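Local atomic coordinates of CaaX farnesyltransferase beta subunit Ram1 (PDB entry 4L9P), a protein that probably transfers a farnesyl group from farnesyl diphosphate to a cysteine near the C-terminus of target proteins, as the peptide-binding, zinc-containing subunit of a heterodimer. Residues M197-S209 against R252-L264. Residues are numbered along the deposited sequence; the frame is centred on the assembly and turned at random.
Sequences MSHVASSYAAVLS and RGAYCAMVVHALL. With FII ([(3,7,11-trimethyl-dodeca-2,6,10-trienyloxycarbamoyl)-methyl]-phosphonic acid), chain Q.
Tyr204 and Cys256 meet where two helices of the alpha-alpha toroid run roughly parallel, at 38° and 8.6 Å apart; helix 251-263 lines the isoprenoid pocket, while His199 and Ala201 touch the bound peptide. The pair illustrates how residues that join helices, here Cys256, Tyr255 and Arg252, can also hold a ligand. Cys256 SG lies over one face of the Tyr204 ring, 4.3 Å from its centroid, in a sulfur-aromatic contact; the same sulfur touches C1 of the farnesyl diphosphate analogue FII. Leu208 CD1 covers the opposite face, while Val259 CB meets the ring edge. With CG anti to the backbone N (chi1 167°), Tyr204 reaches across to Tyr255, whose ring is inclined at 58° to its own. Their hydroxyls hydrogen-bond, OH to OH at 2.8 Å, and Ile497 O is a further partner of Tyr255 OH. Val260 CG2 presses on the Tyr204 backbone, and Leu208 CD2 sits tightly on Leu263 CD1 at 3.5 Å. Arg252 lays CG and CD against FII; its NH1 bonds the peptide backbone, and Asp250 and Glu248 salt-bridge NH2. One water joins Arg252 NH1 to His199 NE2, and His199, the N-cap residue of helix 200-213, accepts a hydrogen bond from Ala201 N through ND1 at 2.9 Å, nearly in the imidazole plane.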
# COMPACT_ATOMS: atom_id res chain seq x y z
N MET B 197 15.63 -11.43 -12.78
CA MET B 197 15.09 -10.51 -13.76
C MET B 197 14.72 -9.15 -13.17
O MET B 197 14.51 -8.98 -11.95
CB MET B 197 13.92 -11.12 -14.51
CG MET B 197 12.76 -11.26 -13.65
SD MET B 197 11.50 -12.47 -14.24
CE MET B 197 12.27 -13.30 -15.47
N SER B 198 14.67 -8.12 -14.02
CA SER B 198 14.37 -6.79 -13.48
C SER B 198 12.98 -6.73 -12.92
O SER B 198 12.05 -7.39 -13.39
CB SER B 198 14.54 -5.75 -14.60
OG SER B 198 15.91 -5.77 -14.96
N HIS B 199 12.83 -5.94 -11.85
CA HIS B 199 11.52 -5.82 -11.18
C HIS B 199 11.39 -4.36 -10.81
O HIS B 199 12.38 -3.72 -10.36
CB HIS B 199 11.56 -6.72 -9.92
CG HIS B 199 10.23 -6.88 -9.20
ND1 HIS B 199 9.59 -5.85 -8.52
CD2 HIS B 199 9.43 -7.98 -9.08
CE1 HIS B 199 8.49 -6.32 -7.96
NE2 HIS B 199 8.37 -7.62 -8.28
N VAL B 200 10.20 -3.81 -10.94
CA VAL B 200 10.06 -2.38 -10.64
C VAL B 200 10.33 -2.04 -9.17
O VAL B 200 10.77 -0.91 -8.89
CB VAL B 200 8.65 -1.83 -10.98
CG1 VAL B 200 8.38 -2.01 -12.40
CG2 VAL B 200 7.54 -2.43 -10.12
N ALA B 201 10.06 -2.96 -8.24
CA ALA B 201 10.31 -2.62 -6.82
C ALA B 201 11.80 -2.56 -6.50
O ALA B 201 12.26 -1.69 -5.77
CB ALA B 201 9.58 -3.61 -5.90
N SER B 202 12.56 -3.51 -7.03
CA SER B 202 14.00 -3.45 -6.82
C SER B 202 14.61 -2.28 -7.59
O SER B 202 15.60 -1.70 -7.15
CB SER B 202 14.71 -4.77 -7.23
OG SER B 202 14.09 -5.37 -8.34
N SER B 203 14.04 -1.91 -8.74
CA SER B 203 14.54 -0.74 -9.46
C SER B 203 14.23 0.54 -8.70
O SER B 203 15.10 1.43 -8.62
CB SER B 203 13.88 -0.74 -10.85
OG SER B 203 14.40 -1.80 -11.66
N TYR B 204 13.03 0.63 -8.13
CA TYR B 204 12.68 1.78 -7.29
C TYR B 204 13.63 1.87 -6.09
O TYR B 204 14.20 2.93 -5.79
CB TYR B 204 11.23 1.55 -6.88
CG TYR B 204 10.69 2.44 -5.77
CD1 TYR B 204 10.00 3.62 -6.04
CD2 TYR B 204 10.78 2.05 -4.43
CE1 TYR B 204 9.43 4.39 -5.04
CE2 TYR B 204 10.19 2.78 -3.41
CZ TYR B 204 9.51 3.96 -3.73
OH TYR B 204 8.94 4.65 -2.69
N ALA B 205 13.81 0.78 -5.38
CA ALA B 205 14.71 0.79 -4.21
C ALA B 205 16.12 1.19 -4.59
O ALA B 205 16.78 1.96 -3.87
CB ALA B 205 14.73 -0.60 -3.55
N ALA B 206 16.60 0.67 -5.72
CA ALA B 206 17.93 1.02 -6.13
C ALA B 206 18.06 2.49 -6.52
O ALA B 206 19.05 3.14 -6.18
CB ALA B 206 18.39 0.09 -7.29
N VAL B 207 17.11 2.99 -7.32
CA VAL B 207 17.17 4.40 -7.70
C VAL B 207 17.09 5.33 -6.51
O VAL B 207 17.82 6.34 -6.46
CB VAL B 207 16.05 4.72 -8.73
CG1 VAL B 207 15.92 6.24 -8.99
CG2 VAL B 207 16.37 4.01 -10.05
N LEU B 208 16.24 5.02 -5.55
CA LEU B 208 16.14 5.87 -4.36
C LEU B 208 17.43 5.78 -3.54
O LEU B 208 17.88 6.80 -2.95
CB LEU B 208 14.95 5.42 -3.48
CG LEU B 208 13.57 5.76 -4.07
CD1 LEU B 208 12.48 5.49 -3.05
CD2 LEU B 208 13.42 7.15 -4.67
N SER B 209 18.03 4.58 -3.49
CA SER B 209 19.32 4.46 -2.79
C SER B 209 20.40 5.29 -3.44
O SER B 209 21.22 5.94 -2.78
CB SER B 209 19.75 2.99 -2.73
OG SER B 209 18.85 2.18 -1.96
N ARG B 252 1.36 -0.98 -7.16
CA ARG B 252 2.82 -0.91 -6.93
C ARG B 252 3.56 -0.77 -8.20
O ARG B 252 4.55 -0.02 -8.27
CB ARG B 252 3.42 -2.22 -6.37
CG ARG B 252 2.90 -2.48 -5.07
CD ARG B 252 3.50 -3.92 -4.66
NE ARG B 252 3.02 -4.96 -5.57
CZ ARG B 252 3.74 -6.02 -5.98
NH1 ARG B 252 4.97 -6.26 -5.54
NH2 ARG B 252 3.20 -6.82 -6.80
N GLY B 253 3.18 -1.51 -9.21
CA GLY B 253 3.83 -1.44 -10.51
C GLY B 253 3.76 -0.04 -11.06
O GLY B 253 4.79 0.50 -11.47
N ALA B 254 2.56 0.56 -11.02
CA ALA B 254 2.41 1.89 -11.55
C ALA B 254 3.27 2.91 -10.77
O ALA B 254 3.97 3.73 -11.36
CB ALA B 254 0.96 2.32 -11.50
N TYR B 255 3.13 2.92 -9.43
CA TYR B 255 3.86 3.91 -8.63
C TYR B 255 5.37 3.72 -8.75
O TYR B 255 6.13 4.70 -8.99
CB TYR B 255 3.43 3.74 -7.16
CG TYR B 255 4.32 4.47 -6.20
CD1 TYR B 255 4.32 5.87 -6.11
CD2 TYR B 255 5.18 3.74 -5.38
CE1 TYR B 255 5.20 6.51 -5.24
CE2 TYR B 255 6.04 4.36 -4.52
CZ TYR B 255 6.06 5.76 -4.45
OH TYR B 255 6.97 6.36 -3.59
N CYS B 256 5.87 2.48 -8.61
CA CYS B 256 7.32 2.30 -8.69
C CYS B 256 7.87 2.62 -10.09
O CYS B 256 8.93 3.26 -10.18
CB CYS B 256 7.70 0.86 -8.35
SG CYS B 256 7.41 0.40 -6.60
N ALA B 257 7.15 2.21 -11.15
CA ALA B 257 7.62 2.52 -12.49
C ALA B 257 7.67 4.03 -12.70
O ALA B 257 8.63 4.56 -13.30
CB ALA B 257 6.70 1.88 -13.53
N MET B 258 6.62 4.73 -12.26
CA MET B 258 6.59 6.17 -12.53
C MET B 258 7.56 6.98 -11.68
O MET B 258 8.06 8.01 -12.15
CB MET B 258 5.18 6.71 -12.42
CG MET B 258 4.29 6.18 -13.55
SD MET B 258 4.97 6.37 -15.30
CE MET B 258 5.34 8.10 -15.35
N VAL B 259 7.87 6.52 -10.48
CA VAL B 259 8.93 7.18 -9.70
C VAL B 259 10.26 6.98 -10.38
O VAL B 259 11.04 7.95 -10.48
CB VAL B 259 8.96 6.62 -8.28
CG1 VAL B 259 10.30 6.97 -7.60
CG2 VAL B 259 7.79 7.19 -7.48
N VAL B 260 10.59 5.76 -10.83
CA VAL B 260 11.85 5.57 -11.57
C VAL B 260 11.88 6.45 -12.83
O VAL B 260 12.90 7.10 -13.13
CB VAL B 260 12.02 4.12 -11.96
CG1 VAL B 260 13.20 3.88 -12.95
CG2 VAL B 260 12.24 3.28 -10.65
N HIS B 261 10.75 6.47 -13.54
CA HIS B 261 10.67 7.26 -14.78
C HIS B 261 10.95 8.73 -14.48
O HIS B 261 11.71 9.39 -15.22
CB HIS B 261 9.27 7.03 -15.35
CG HIS B 261 9.06 7.62 -16.71
ND1 HIS B 261 8.96 8.99 -16.92
CD2 HIS B 261 8.98 7.02 -17.93
CE1 HIS B 261 8.80 9.19 -18.24
NE2 HIS B 261 8.82 8.01 -18.86
N ALA B 262 10.31 9.27 -13.45
CA ALA B 262 10.45 10.68 -13.11
C ALA B 262 11.86 11.01 -12.63
O ALA B 262 12.47 12.00 -13.07
CB ALA B 262 9.47 11.09 -12.00
N LEU B 263 12.40 10.22 -11.69
CA LEU B 263 13.69 10.61 -11.14
C LEU B 263 14.84 10.49 -12.18
O LEU B 263 15.84 11.17 -12.04
CB LEU B 263 14.04 9.77 -9.90
CG LEU B 263 13.14 10.10 -8.72
CD1 LEU B 263 13.47 9.10 -7.55
CD2 LEU B 263 13.34 11.52 -8.21
N LEU B 264 14.72 9.61 -13.18
CA LEU B 264 15.73 9.43 -14.22
C LEU B 264 15.43 10.29 -15.47
O LEU B 264 16.15 10.21 -16.46
CB LEU B 264 15.81 7.95 -14.63
CG LEU B 264 16.21 6.99 -13.48
CD1 LEU B 264 16.32 5.60 -14.13
CD2 LEU B 264 17.45 7.37 -12.67
C1 FII Q . 6.01 0.77 -3.12
C2 FII Q . 5.46 -0.52 -2.56
C6 FII Q . 6.12 -1.74 -3.05
C10 FII Q . 4.13 -0.49 -1.94
C11 FII Q . 3.41 -1.74 -1.42
C12 FII Q . 3.62 -1.78 0.12
C15 FII Q . 2.65 -2.64 0.93
C18 FII Q . 2.82 -2.72 2.45
C22 FII Q . 1.91 -3.68 0.16
C23 FII Q . 0.71 -4.27 0.88
C24 FII Q . 0.17 -5.46 0.19
C27 FII Q . -0.69 -6.26 1.11
C30 FII Q . -2.16 -5.88 1.11
C34 FII Q . -0.22 -7.65 1.35
C35 FII Q . -1.08 -8.70 2.02
O36 FII Q . -0.55 -9.06 3.28
N42 FII Q . -0.35 -8.04 4.16
C43 FII Q . -1.37 -7.96 5.12
O44 FII Q . -2.37 -8.69 5.16
C45 FII Q . -1.12 -6.88 6.17
P46 FII Q . -2.67 -6.07 6.82
O49 FII Q . -3.49 -5.75 5.63
O50 FII Q . -3.30 -7.01 7.81
O51 FII Q . -2.11 -4.81 7.50
O HOH W 1 6.25 -8.72 -6.65